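Local coordinates for septation protein imp2 (Schizosaccharomyces pombe, PDB 5C1F) that binds membrane phospholipids through its dimeric F-BAR domain, links cytoskeletal proteins to the membrane, and is required for normal septation, including disassembly of the medial ring, at the interface of chains A and B. Numbering follows the deposited sequence. Chains: chain A/B, Septation protein imp2.

Contact 1: the interface of chains A and B. Residues chain A 63, 75, 78; chain B 36-37, 40-41, 226.
A:Phe63 drives the edge of its ring against neighbours B:Glu36 and B:Leu37 and, one turn on, B:Phe40, all of helix 18-58; the patch is part of the helical F-BAR dimer interface, where this loop and the start of helix 69-155 pack on the other subunit. Its CE2 comes 3.6 Å from the methyl CD2 of B:Leu37, whose side chain runs at nearly a right angle to the phenylalanine. A:Phe63 CZ is 3.8 Å from CD2 of B:Phe40, and the directions of these two side chains also cross at about a right angle. On the third flank B:Glu36 slides past in the opposite sense, its CB 3.7 Å from A:Phe63 CD2 and its carboxylate plane turned 60° from the ring. One face of the phenyl group is covered from within its own chain by A:Val75, with CG1 4.1 Å above the ring centre. An alanine in place of A:Phe63 would probably open a gap between this loop and helix 18-58 of the partner, and leave B:Leu37 and B:Phe40 without the aromatic edge they pack on.

Farther along, A:Met78 packs on a second group of partner side chains. Its CG points away from the backbone N (chi1 -171°), and bends at the next two torsions bring sulfur and methyl against B:Phe40, with SD 3.6 Å from CE1. B:Met226 of helix 162-253 places its CE 3.5 Å from A:Met78 CB. The terminal methyl CE of A:Met78 reaches the phenolic OH of B:Tyr41.

Contact 2: the interface of chains A and B. Residues chain A 277-280; chain B 183, 186-187, 190.
An extended C-terminal segment of one F-BAR subunit, residues A:Pro277 to A:Tyr280, reaches over to helix 162-253 of the other and so helps hold the dimer together; B:Ser183, B:Tyr186, B:Gln187 and B:Val190 line up along one helical face. A:Phe279 is the principal intruder, with 104 Å² of its surface hidden by the partner. Its CG lies opposite the backbone N (chi1 180°), which swings the phenyl group off the chain and in between B:Tyr186 and B:Gln187. The edge atom CD1 stands 3.6 Å above the B:Tyr186 ring, offset toward the rim, and A:Phe279 CE1 approaches CD2 of that tyrosine to 3.3 Å. B:Gln187 lies against the phenylalanine, its chain bent at chi2 and its amide plane inclined 36° to the ring. Within that contact, B:Gln187 CG is 3.6 Å from A:Phe279 CD1, while the amide NE2 comes 3.3 Å from CB. At the rear, B:Val190 CG2 supports the A:Phe279 backbone, 4.0 Å from CA. The phenol of B:Tyr186 passes on to the next residue: its OH accepts a weak hydrogen bond from A:Tyr280 N at 3.3 Å, bent to 144° at the hydrogen. Replacing B:Tyr186 with a serine would probably strip A:Phe279 of its aromatic floor, freeing the phenyl to turn, and leave A:Tyr280 N without this phenol oxygen. That same OH sits at the edge of the A:Tyr280 ring, in its plane, 3.6 Å from CD2.

Contact 3: the interface of chains A and B. Residues chain A 273-274, 299; chain B 13, 197, 201.
A:Ile273 and B:Trp13 make the CH-pi part of this contact. The two side chains lie alongside one another, pointing the same way, and the isoleucine CG1 rides over the indole, 3.9 Å from the centroid of the five-membered ring and 4.0 Å from that of the six-membered ring. With CG1 placed beside the backbone N (chi1 -48°), the other branch, CG2, is turned toward B:Thr201.

Ordinary apolar packing surrounds that centre. The side chain of A:Phe299 runs at about a right angle to that of B:Trp13 and brings CE2 to 3.8 Å from CZ2 at the indole rim. The methyl CG2 of B:Thr201 is 4.0 Å from A:Ile273 CG2, and it also lies near the isoleucine CD1.

Polar groups play a supporting part. Within helix 162-253, B:Thr201 OG1 donates to the carbonyl O of B:Tyr197 at 2.7 Å, tilted 28° from the carbonyl plane; this bond probably fixes the hydroxyl, and with it the methyl that faces A:Ile273. The carbonyl O of A:Pro274 meets the edge of the B:Tyr197 ring in its plane, 3.7 Å from CD2. Together these contacts seat the short strand 272-274 and the later C-terminal segment on the N-terminal region and long helix of the partner, fastening one subunit's tail to the other within the F-BAR dimer.

Contact 4: the interface of chains A and B. Residues chain A 67, 71; chain B 33, 218-219, 222-223.
A:Glu67 and B:Arg218 face each other from opposite directions and form the tight part of the contact, a two-pronged salt bridge. The arginine presents its terminal nitrogens end-on: B:Arg218 NH1 donates to A:Glu67 OE1 at 2.8 Å, and its NH2 to OE2 of the same glutamate, also at 2.8 Å. Both oxygens use their syn lone pairs, the bonds are nearly straight at 162° and 171°, and carboxylate and guanidinium lie within 18° of a common plane. Such a pairing fixes the rotation of both flat groups. Bends at chi2 of the glutamate and chi3 of the arginine steer them together. Carbon packs beside the acid as well, with B:Ile33 CG2 3.5 Å from A:Glu67 OE1. A:Leu71, which hides 75 Å² against the partner, belongs to this tight part too: it packs against the B:Arg219 chain, its CD2 3.7 Å from B:Arg219 CG, and crosses B:Leu222 at about a right angle.

The charged end of B:Arg219 is held more loosely. Its chain is extended as far as NE, and NH1 reaches A:Glu67 OE2 at 3.6 Å, a longer charge pairing that would probably add to the positive field around the carboxylate. B:Arg218 NH2 lies over a face of this second guanidinium, toward its rim. Packing slackens toward B:Lys223, where CG is 3.9 Å from A:Leu71 CD1 and the rest of the chain carries the ammonium group away. The site thus joins the loop before helix 69-155 and its first turn to helices 162-253 and 18-58 of the partner, adding a directional charged link beside the apolar packing at this part of the F-BAR dimer interface.

Contact 1: the interface of chains A and B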
ATOM      1  N   PHE A  63     -13.064  -1.573 -18.648  1.00 39.55           N
ATOM      2  CA  PHE A  63     -14.025  -0.502 -18.861  1.00 38.44           C
ATOM      3  C   PHE A  63     -14.792  -0.740 -20.154  1.00 40.37           C
ATOM      4  O   PHE A  63     -14.345  -1.497 -21.016  1.00 41.81           O
ATOM      5  CB  PHE A  63     -13.322   0.853 -18.911  1.00 37.82           C
ATOM      6  CG  PHE A  63     -12.849   1.346 -17.574  1.00 39.91           C
ATOM      7  CD1 PHE A  63     -11.603   0.988 -17.086  1.00 36.80           C
ATOM      8  CD2 PHE A  63     -13.647   2.181 -16.811  1.00 41.91           C
ATOM      9  CE1 PHE A  63     -11.167   1.449 -15.859  1.00 36.47           C
ATOM     10  CE2 PHE A  63     -13.216   2.644 -15.584  1.00 43.29           C
ATOM     11  CZ  PHE A  63     -11.972   2.278 -15.107  1.00 38.44           C
ATOM     12  N   VAL A  75      -7.574   7.293 -19.543  1.00 18.23           N
ATOM     13  CA  VAL A  75      -8.059   6.282 -18.614  1.00 17.97           C
ATOM     14  C   VAL A  75      -7.231   5.006 -18.766  1.00 27.28           C
ATOM     15  O   VAL A  75      -6.913   4.330 -17.785  1.00 27.43           O
ATOM     16  CB  VAL A  75      -9.553   5.976 -18.838  1.00 18.76           C
ATOM     17  CG1 VAL A  75     -10.025   4.895 -17.888  1.00 18.18           C
ATOM     18  CG2 VAL A  75     -10.384   7.242 -18.659  1.00 20.17           C
ATOM     19  N   MET A  78      -3.844   5.730 -17.296  1.00 17.69           N
ATOM     20  CA  MET A  78      -4.008   5.746 -15.848  1.00 22.25           C
ATOM     21  C   MET A  78      -4.076   4.329 -15.284  1.00 22.89           C
ATOM     22  O   MET A  78      -3.469   4.029 -14.254  1.00 23.28           O
ATOM     23  CB  MET A  78      -5.261   6.535 -15.469  1.00 22.53           C
ATOM     24  CG  MET A  78      -5.422   6.797 -13.982  1.00 35.33           C
ATOM     25  SD  MET A  78      -6.406   5.536 -13.168  1.00 35.79           S
ATOM     26  CE  MET A  78      -7.986   5.778 -13.981  1.00 28.77           C
TER
ATOM     27  N   GLU B  36     -18.505   3.734 -13.859  1.00 30.38           N
ATOM     28  CA  GLU B  36     -17.353   2.845 -13.995  1.00 29.23           C
ATOM     29  C   GLU B  36     -16.129   3.441 -13.313  1.00 28.14           C
ATOM     30  O   GLU B  36     -15.438   2.758 -12.561  1.00 30.34           O
ATOM     31  CB  GLU B  36     -17.048   2.559 -15.472  1.00 26.92           C
ATOM     32  CG  GLU B  36     -18.039   1.609 -16.128  1.00 33.88           C
ATOM     33  CD  GLU B  36     -17.604   1.137 -17.508  1.00 37.33           C
ATOM     34  OE1 GLU B  36     -16.600   1.654 -18.038  1.00 30.50           O
ATOM     35  OE2 GLU B  36     -18.276   0.241 -18.060  1.00 48.26           O
ATOM     36  N   LEU B  37     -15.872   4.717 -13.573  1.00 26.98           N
ATOM     37  CA  LEU B  37     -14.759   5.414 -12.944  1.00 25.11           C
ATOM     38  C   LEU B  37     -14.967   5.544 -11.436  1.00 26.39           C
ATOM     39  O   LEU B  37     -14.035   5.336 -10.656  1.00 25.07           O
ATOM     40  CB  LEU B  37     -14.567   6.792 -13.578  1.00 23.06           C
ATOM     41  CG  LEU B  37     -14.064   6.752 -15.022  1.00 30.22           C
ATOM     42  CD1 LEU B  37     -14.108   8.131 -15.662  1.00 18.02           C
ATOM     43  CD2 LEU B  37     -12.654   6.174 -15.074  1.00 27.82           C
ATOM     44  N   PHE B  40     -14.089   2.413  -9.869  1.00 24.48           N
ATOM     45  CA  PHE B  40     -12.645   2.212  -9.916  1.00 26.93           C
ATOM     46  C   PHE B  40     -11.952   2.911  -8.746  1.00 26.38           C
ATOM     47  O   PHE B  40     -11.150   2.303  -8.038  1.00 19.80           O
ATOM     48  CB  PHE B  40     -12.070   2.713 -11.245  1.00 26.34           C
ATOM     49  CG  PHE B  40     -10.588   2.473 -11.395  1.00 21.05           C
ATOM     50  CD1 PHE B  40      -9.668   3.423 -10.976  1.00 18.78           C
ATOM     51  CD2 PHE B  40     -10.117   1.297 -11.956  1.00 19.08           C
ATOM     52  CE1 PHE B  40      -8.306   3.203 -11.108  1.00 23.61           C
ATOM     53  CE2 PHE B  40      -8.753   1.071 -12.095  1.00 22.35           C
ATOM     54  CZ  PHE B  40      -7.848   2.024 -11.670  1.00 17.43           C
ATOM     55  N   TYR B  41     -12.270   4.188  -8.547  1.00 24.37           N
ATOM     56  CA  TYR B  41     -11.635   4.974  -7.493  1.00 20.45           C
ATOM     57  C   TYR B  41     -12.147   4.610  -6.108  1.00 25.90           C
ATOM     58  O   TYR B  41     -11.471   4.859  -5.108  1.00 26.35           O
ATOM     59  CB  TYR B  41     -11.833   6.466  -7.744  1.00 18.54           C
ATOM     60  CG  TYR B  41     -11.103   6.963  -8.963  1.00 33.06           C
ATOM     61  CD1 TYR B  41      -9.717   6.954  -9.013  1.00 24.97           C
ATOM     62  CD2 TYR B  41     -11.797   7.447 -10.062  1.00 31.78           C
ATOM     63  CE1 TYR B  41      -9.041   7.406 -10.127  1.00 25.71           C
ATOM     64  CE2 TYR B  41     -11.134   7.903 -11.179  1.00 30.03           C
ATOM     65  CZ  TYR B  41      -9.755   7.880 -11.206  1.00 32.72           C
ATOM     66  OH  TYR B  41      -9.089   8.334 -12.318  1.00 43.43           O
ATOM     67  N   MET B 226      -9.063  12.942 -12.429  1.00 22.78           N
ATOM     68  CA  MET B 226      -7.893  12.090 -12.616  1.00 19.15           C
ATOM     69  C   MET B 226      -6.639  12.821 -12.155  1.00 16.50           C
ATOM     70  O   MET B 226      -5.772  12.235 -11.508  1.00 12.80           O
ATOM     71  CB  MET B 226      -7.744  11.659 -14.077  1.00 21.63           C
ATOM     72  CG  MET B 226      -8.604  10.471 -14.467  1.00 32.90           C
ATOM     73  SD  MET B 226      -8.166   9.760 -16.068  1.00 45.87           S
ATOM     74  CE  MET B 226      -6.381   9.839 -15.979  1.00 13.29           C
TER

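Contact 2: the interface of chains A and B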
ATOM      1  N   PRO A 277     -42.482  19.025 -45.545  1.00 48.68           N
ATOM      2  CA  PRO A 277     -43.094  18.567 -46.796  1.00 48.28           C
ATOM      3  C   PRO A 277     -43.870  19.692 -47.470  1.00 52.32           C
ATOM      4  O   PRO A 277     -44.526  20.483 -46.791  1.00 51.94           O
ATOM      5  CB  PRO A 277     -44.032  17.441 -46.343  1.00 49.69           C
ATOM      6  CG  PRO A 277     -43.536  17.039 -44.990  1.00 51.01           C
ATOM      7  CD  PRO A 277     -43.002  18.294 -44.378  1.00 42.53           C
ATOM      8  N   LYS A 278     -43.787  19.757 -48.793  1.00 53.06           N
ATOM      9  CA  LYS A 278     -44.413  20.834 -49.545  1.00 55.24           C
ATOM     10  C   LYS A 278     -45.772  20.421 -50.103  1.00 56.66           C
ATOM     11  O   LYS A 278     -46.154  19.252 -50.039  1.00 58.48           O
ATOM     12  CB  LYS A 278     -43.488  21.282 -50.677  1.00 59.59           C
ATOM     13  CG  LYS A 278     -43.010  20.142 -51.563  1.00 68.59           C
ATOM     14  CD  LYS A 278     -41.773  20.536 -52.354  1.00 73.11           C
ATOM     15  CE  LYS A 278     -41.362  19.439 -53.325  1.00 76.57           C
ATOM     16  NZ  LYS A 278     -42.381  19.240 -54.396  1.00 79.48           N
ATOM     17  N   PHE A 279     -46.499  21.394 -50.643  1.00 55.69           N
ATOM     18  CA  PHE A 279     -47.813  21.154 -51.225  1.00 57.29           C
ATOM     19  C   PHE A 279     -47.691  20.496 -52.596  1.00 62.15           C
ATOM     20  O   PHE A 279     -46.935  20.959 -53.450  1.00 62.76           O
ATOM     21  CB  PHE A 279     -48.587  22.470 -51.334  1.00 58.27           C
ATOM     22  CG  PHE A 279     -49.963  22.324 -51.921  1.00 60.49           C
ATOM     23  CD1 PHE A 279     -51.039  21.971 -51.123  1.00 62.38           C
ATOM     24  CD2 PHE A 279     -50.185  22.557 -53.269  1.00 61.55           C
ATOM     25  CE1 PHE A 279     -52.307  21.845 -51.659  1.00 63.72           C
ATOM     26  CE2 PHE A 279     -51.449  22.430 -53.810  1.00 64.14           C
ATOM     27  CZ  PHE A 279     -52.512  22.073 -53.004  1.00 65.96           C
ATOM     28  N   TYR A 280     -48.438  19.415 -52.803  1.00 62.83           N
ATOM     29  CA  TYR A 280     -48.421  18.711 -54.079  1.00 62.89           C
ATOM     30  C   TYR A 280     -49.748  18.858 -54.814  1.00 63.89           C
ATOM     31  O   TYR A 280     -50.709  18.137 -54.536  1.00 66.52           O
ATOM     32  CB  TYR A 280     -48.091  17.232 -53.873  1.00 62.75           C
ATOM     33  CG  TYR A 280     -46.640  16.978 -53.537  1.00 62.83           C
ATOM     34  CD1 TYR A 280     -45.687  16.866 -54.540  1.00 63.91           C
ATOM     35  CD2 TYR A 280     -46.221  16.856 -52.219  1.00 65.57           C
ATOM     36  CE1 TYR A 280     -44.358  16.636 -54.242  1.00 66.93           C
ATOM     37  CE2 TYR A 280     -44.892  16.625 -51.909  1.00 68.02           C
ATOM     38  CZ  TYR A 280     -43.965  16.515 -52.925  1.00 70.41           C
ATOM     39  OH  TYR A 280     -42.641  16.286 -52.623  1.00 71.29           O
TER
ATOM     40  N   SER B 183     -58.306  20.886 -50.415  1.00 67.09           N
ATOM     41  CA  SER B 183     -57.090  21.472 -50.966  1.00 62.88           C
ATOM     42  C   SER B 183     -56.609  22.632 -50.097  1.00 60.69           C
ATOM     43  O   SER B 183     -55.405  22.853 -49.945  1.00 58.49           O
ATOM     44  CB  SER B 183     -57.322  21.944 -52.401  1.00 56.38           C
ATOM     45  OG  SER B 183     -56.135  22.481 -52.952  1.00 60.56           O
ATOM     46  N   TYR B 186     -55.316  21.010 -46.873  1.00 56.32           N
ATOM     47  CA  TYR B 186     -54.003  20.489 -47.225  1.00 55.11           C
ATOM     48  C   TYR B 186     -52.967  21.612 -47.157  1.00 57.35           C
ATOM     49  O   TYR B 186     -51.918  21.454 -46.533  1.00 52.77           O
ATOM     50  CB  TYR B 186     -54.044  19.856 -48.624  1.00 53.27           C
ATOM     51  CG  TYR B 186     -52.775  19.162 -49.093  1.00 55.10           C
ATOM     52  CD1 TYR B 186     -51.717  18.906 -48.227  1.00 50.13           C
ATOM     53  CD2 TYR B 186     -52.643  18.763 -50.419  1.00 55.82           C
ATOM     54  CE1 TYR B 186     -50.566  18.279 -48.670  1.00 50.21           C
ATOM     55  CE2 TYR B 186     -51.499  18.136 -50.870  1.00 57.18           C
ATOM     56  CZ  TYR B 186     -50.465  17.896 -49.994  1.00 54.45           C
ATOM     57  OH  TYR B 186     -49.326  17.270 -50.448  1.00 54.63           O
ATOM     58  N   GLN B 187     -53.273  22.746 -47.782  1.00 61.88           N
ATOM     59  CA  GLN B 187     -52.359  23.886 -47.774  1.00 66.13           C
ATOM     60  C   GLN B 187     -52.194  24.464 -46.369  1.00 63.09           C
ATOM     61  O   GLN B 187     -51.098  24.886 -45.991  1.00 60.20           O
ATOM     62  CB  GLN B 187     -52.837  24.978 -48.738  1.00 73.64           C
ATOM     63  CG  GLN B 187     -51.904  25.219 -49.925  1.00 82.94           C
ATOM     64  CD  GLN B 187     -50.521  25.707 -49.509  1.00 91.02           C
ATOM     65  OE1 GLN B 187     -50.342  26.263 -48.424  1.00 95.17           O
ATOM     66  NE2 GLN B 187     -49.536  25.500 -50.377  1.00 90.91           N
ATOM     67  N   VAL B 190     -49.791  22.263 -44.640  1.00 51.93           N
ATOM     68  CA  VAL B 190     -48.446  22.556 -45.128  1.00 44.50           C
ATOM     69  C   VAL B 190     -47.883  23.795 -44.437  1.00 43.13           C
ATOM     70  O   VAL B 190     -46.720  23.821 -44.033  1.00 47.30           O
ATOM     71  CB  VAL B 190     -48.429  22.764 -46.658  1.00 43.83           C
ATOM     72  CG1 VAL B 190     -47.070  23.264 -47.117  1.00 43.12           C
ATOM     73  CG2 VAL B 190     -48.795  21.472 -47.378  1.00 49.94           C
TER

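Contact 3: the interface of chains A and B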
ATOM      1  N   ILE A 273     -30.322  19.469 -42.685  1.00 36.98           N
ATOM      2  CA  ILE A 273     -31.573  19.734 -41.990  1.00 37.00           C
ATOM      3  C   ILE A 273     -32.761  19.328 -42.857  1.00 43.04           C
ATOM      4  O   ILE A 273     -32.913  19.817 -43.979  1.00 44.45           O
ATOM      5  CB  ILE A 273     -31.710  21.224 -41.615  1.00 36.82           C
ATOM      6  CG1 ILE A 273     -30.433  21.728 -40.942  1.00 34.50           C
ATOM      7  CG2 ILE A 273     -32.920  21.440 -40.716  1.00 37.47           C
ATOM      8  CD1 ILE A 273     -30.461  23.205 -40.620  1.00 36.61           C
ATOM      9  N   PRO A 274     -33.605  18.421 -42.342  1.00 47.70           N
ATOM     10  CA  PRO A 274     -34.817  18.020 -43.064  1.00 34.22           C
ATOM     11  C   PRO A 274     -35.790  19.183 -43.244  1.00 41.20           C
ATOM     12  O   PRO A 274     -36.080  19.901 -42.288  1.00 39.15           O
ATOM     13  CB  PRO A 274     -35.419  16.927 -42.170  1.00 36.81           C
ATOM     14  CG  PRO A 274     -34.798  17.122 -40.835  1.00 41.03           C
ATOM     15  CD  PRO A 274     -33.431  17.672 -41.087  1.00 39.73           C
ATOM     16  N   PHE A 299     -24.752  26.926 -39.000  1.00 51.90           N
ATOM     17  CA  PHE A 299     -24.831  27.797 -37.834  1.00 50.88           C
ATOM     18  C   PHE A 299     -23.451  28.147 -37.290  1.00 53.90           C
ATOM     19  O   PHE A 299     -22.464  27.473 -37.583  1.00 51.74           O
ATOM     20  CB  PHE A 299     -25.662  27.142 -36.730  1.00 42.04           C
ATOM     21  CG  PHE A 299     -27.017  26.692 -37.179  1.00 37.55           C
ATOM     22  CD1 PHE A 299     -28.031  27.610 -37.397  1.00 40.71           C
ATOM     23  CD2 PHE A 299     -27.281  25.348 -37.378  1.00 37.77           C
ATOM     24  CE1 PHE A 299     -29.285  27.195 -37.810  1.00 42.66           C
ATOM     25  CE2 PHE A 299     -28.531  24.926 -37.791  1.00 39.59           C
ATOM     26  CZ  PHE A 299     -29.534  25.851 -38.007  1.00 43.82           C
TER
ATOM     27  N   TRP B  13     -28.237  16.021 -37.189  1.00 35.31           N
ATOM     28  CA  TRP B  13     -29.563  16.052 -37.777  1.00 35.50           C
ATOM     29  C   TRP B  13     -29.937  14.662 -38.281  1.00 41.64           C
ATOM     30  O   TRP B  13     -29.938  13.702 -37.508  1.00 40.79           O
ATOM     31  CB  TRP B  13     -29.618  17.089 -38.896  1.00 32.82           C
ATOM     32  CG  TRP B  13     -29.321  18.468 -38.394  1.00 32.47           C
ATOM     33  CD1 TRP B  13     -28.112  19.097 -38.392  1.00 36.38           C
ATOM     34  CD2 TRP B  13     -30.248  19.382 -37.790  1.00 32.99           C
ATOM     35  NE1 TRP B  13     -28.228  20.349 -37.837  1.00 34.76           N
ATOM     36  CE2 TRP B  13     -29.531  20.549 -37.458  1.00 32.62           C
ATOM     37  CE3 TRP B  13     -31.618  19.328 -37.505  1.00 33.92           C
ATOM     38  CZ2 TRP B  13     -30.135  21.654 -36.854  1.00 33.17           C
ATOM     39  CZ3 TRP B  13     -32.216  20.425 -36.906  1.00 34.43           C
ATOM     40  CH2 TRP B  13     -31.475  21.572 -36.587  1.00 34.06           C
ATOM     41  N   TYR B 197     -41.593  22.941 -38.165  1.00 40.36           N
ATOM     42  CA  TYR B 197     -40.237  22.543 -38.543  1.00 39.00           C
ATOM     43  C   TYR B 197     -39.244  23.683 -38.336  1.00 39.56           C
ATOM     44  O   TYR B 197     -38.079  23.453 -38.000  1.00 40.03           O
ATOM     45  CB  TYR B 197     -40.195  22.079 -40.001  1.00 35.85           C
ATOM     46  CG  TYR B 197     -40.399  20.593 -40.201  1.00 35.61           C
ATOM     47  CD1 TYR B 197     -41.556  19.965 -39.760  1.00 37.06           C
ATOM     48  CD2 TYR B 197     -39.443  19.822 -40.848  1.00 39.78           C
ATOM     49  CE1 TYR B 197     -41.750  18.606 -39.949  1.00 40.70           C
ATOM     50  CE2 TYR B 197     -39.627  18.464 -41.043  1.00 41.51           C
ATOM     51  CZ  TYR B 197     -40.783  17.861 -40.591  1.00 43.91           C
ATOM     52  OH  TYR B 197     -40.973  16.510 -40.781  1.00 45.19           O
ATOM     53  N   THR B 201     -36.152  23.402 -35.765  1.00 37.24           N
ATOM     54  CA  THR B 201     -34.799  23.659 -36.244  1.00 35.97           C
ATOM     55  C   THR B 201     -34.061  24.641 -35.338  1.00 38.43           C
ATOM     56  O   THR B 201     -32.923  24.397 -34.938  1.00 39.64           O
ATOM     57  CB  THR B 201     -34.813  24.218 -37.678  1.00 36.32           C
ATOM     58  OG1 THR B 201     -35.487  23.298 -38.548  1.00 42.46           O
ATOM     59  CG2 THR B 201     -33.395  24.445 -38.174  1.00 32.58           C
TER

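Contact 4: the interface of chains A and B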
ATOM      1  N   GLU A  67     -16.177   5.507 -23.865  1.00 29.38           N
ATOM      2  CA  GLU A  67     -15.336   6.695 -23.897  1.00 20.72           C
ATOM      3  C   GLU A  67     -14.611   6.774 -25.238  1.00 28.70           C
ATOM      4  O   GLU A  67     -14.405   5.755 -25.897  1.00 27.06           O
ATOM      5  CB  GLU A  67     -14.337   6.691 -22.737  1.00 20.10           C
ATOM      6  CG  GLU A  67     -13.708   8.048 -22.451  1.00 22.07           C
ATOM      7  CD  GLU A  67     -14.743   9.137 -22.235  1.00 29.01           C
ATOM      8  OE1 GLU A  67     -15.151   9.350 -21.072  1.00 24.80           O
ATOM      9  OE2 GLU A  67     -15.150   9.784 -23.227  1.00 23.94           O
ATOM     10  N   LEU A  71      -9.276  11.184 -24.104  1.00 25.54           N
ATOM     11  CA  LEU A  71      -9.796  10.963 -22.759  1.00 27.82           C
ATOM     12  C   LEU A  71      -9.858   9.466 -22.452  1.00 27.91           C
ATOM     13  O   LEU A  71      -9.532   9.040 -21.343  1.00 26.52           O
ATOM     14  CB  LEU A  71     -11.176  11.606 -22.593  1.00 28.89           C
ATOM     15  CG  LEU A  71     -11.825  11.529 -21.205  1.00 29.39           C
ATOM     16  CD1 LEU A  71     -10.902  12.085 -20.128  1.00 21.03           C
ATOM     17  CD2 LEU A  71     -13.159  12.262 -21.193  1.00 28.41           C
TER
ATOM     18  N   ILE B  33     -20.286   5.681 -17.945  1.00 30.18           N
ATOM     19  CA  ILE B  33     -18.857   5.963 -17.902  1.00 22.14           C
ATOM     20  C   ILE B  33     -18.482   6.475 -16.516  1.00 35.64           C
ATOM     21  O   ILE B  33     -17.530   5.997 -15.898  1.00 21.21           O
ATOM     22  CB  ILE B  33     -18.433   7.000 -18.958  1.00 26.24           C
ATOM     23  CG1 ILE B  33     -18.558   6.416 -20.367  1.00 27.94           C
ATOM     24  CG2 ILE B  33     -17.007   7.457 -18.715  1.00 20.06           C
ATOM     25  CD1 ILE B  33     -18.247   7.417 -21.466  1.00 21.11           C
ATOM     26  N   ARG B 218     -17.903  17.842 -19.342  1.00 24.89           N
ATOM     27  CA  ARG B 218     -17.666  16.481 -18.891  1.00 27.75           C
ATOM     28  C   ARG B 218     -16.197  16.086 -19.009  1.00 29.12           C
ATOM     29  O   ARG B 218     -15.619  15.529 -18.074  1.00 29.22           O
ATOM     30  CB  ARG B 218     -18.533  15.510 -19.691  1.00 25.20           C
ATOM     31  CG  ARG B 218     -18.470  14.073 -19.211  1.00 21.16           C
ATOM     32  CD  ARG B 218     -19.129  13.149 -20.216  1.00 21.19           C
ATOM     33  NE  ARG B 218     -18.356  13.045 -21.449  1.00 22.83           N
ATOM     34  CZ  ARG B 218     -17.501  12.061 -21.710  1.00 28.53           C
ATOM     35  NH1 ARG B 218     -17.314  11.089 -20.824  1.00 20.42           N
ATOM     36  NH2 ARG B 218     -16.835  12.045 -22.858  1.00 21.08           N
ATOM     37  N   ARG B 219     -15.594  16.379 -20.157  1.00 23.91           N
ATOM     38  CA  ARG B 219     -14.211  15.986 -20.405  1.00 29.37           C
ATOM     39  C   ARG B 219     -13.235  16.776 -19.539  1.00 20.28           C
ATOM     40  O   ARG B 219     -12.221  16.240 -19.096  1.00 29.07           O
ATOM     41  CB  ARG B 219     -13.864  16.146 -21.889  1.00 19.57           C
ATOM     42  CG  ARG B 219     -14.656  15.205 -22.778  1.00 22.83           C
ATOM     43  CD  ARG B 219     -14.118  15.096 -24.197  1.00 19.19           C
ATOM     44  NE  ARG B 219     -14.975  14.205 -24.975  1.00 22.72           N
ATOM     45  CZ  ARG B 219     -14.655  12.965 -25.332  1.00 24.34           C
ATOM     46  NH1 ARG B 219     -13.471  12.458 -25.017  1.00 19.21           N
ATOM     47  NH2 ARG B 219     -15.519  12.236 -26.024  1.00 23.24           N
ATOM     48  N   LEU B 222     -13.617  15.076 -15.917  1.00 21.93           N
ATOM     49  CA  LEU B 222     -12.964  13.776 -15.744  1.00 22.96           C
ATOM     50  C   LEU B 222     -11.444  13.914 -15.697  1.00 13.45           C
ATOM     51  O   LEU B 222     -10.784  13.228 -14.921  1.00 28.76           O
ATOM     52  CB  LEU B 222     -13.372  12.808 -16.860  1.00 19.58           C
ATOM     53  CG  LEU B 222     -14.840  12.371 -16.837  1.00 24.49           C
ATOM     54  CD1 LEU B 222     -15.137  11.347 -17.922  1.00 15.38           C
ATOM     55  CD2 LEU B 222     -15.208  11.816 -15.478  1.00 26.27           C
ATOM     56  N   LYS B 223     -10.892  14.805 -16.518  1.00 18.82           N
ATOM     57  CA  LYS B 223      -9.455  15.079 -16.487  1.00 20.21           C
ATOM     58  C   LYS B 223      -9.044  15.674 -15.142  1.00 17.60           C
ATOM     59  O   LYS B 223      -8.010  15.313 -14.581  1.00 19.64           O
ATOM     60  CB  LYS B 223      -9.055  16.026 -17.621  1.00 18.38           C
ATOM     61  CG  LYS B 223      -9.104  15.403 -19.007  1.00 14.09           C
ATOM     62  CD  LYS B 223      -8.782  16.439 -20.073  1.00 14.89           C
ATOM     63  CE  LYS B 223      -7.457  17.137 -19.789  1.00 20.09           C
ATOM     64  NZ  LYS B 223      -7.164  18.208 -20.783  1.00 24.06           N
TER

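Contacts 1 and 4 are neighbours, their C-alpha centres about 10 Å apart; both set the segment around the start of helix 69-155 in one subunit against helices 18-58 and 162-253 of the other. Contacts 2 and 3 lie about 19 Å apart and use the C-terminal tail instead. Contact 3 is about 29 Å from contact 4, and contact 2 about 54 Å from contact 1. Helix 162-253 of chain B takes part in all four. Because the interface is two-fold symmetric, each contact recurs with chains exchanged, so core packing and reciprocal tail exchange together fasten the elongated F-BAR dimer.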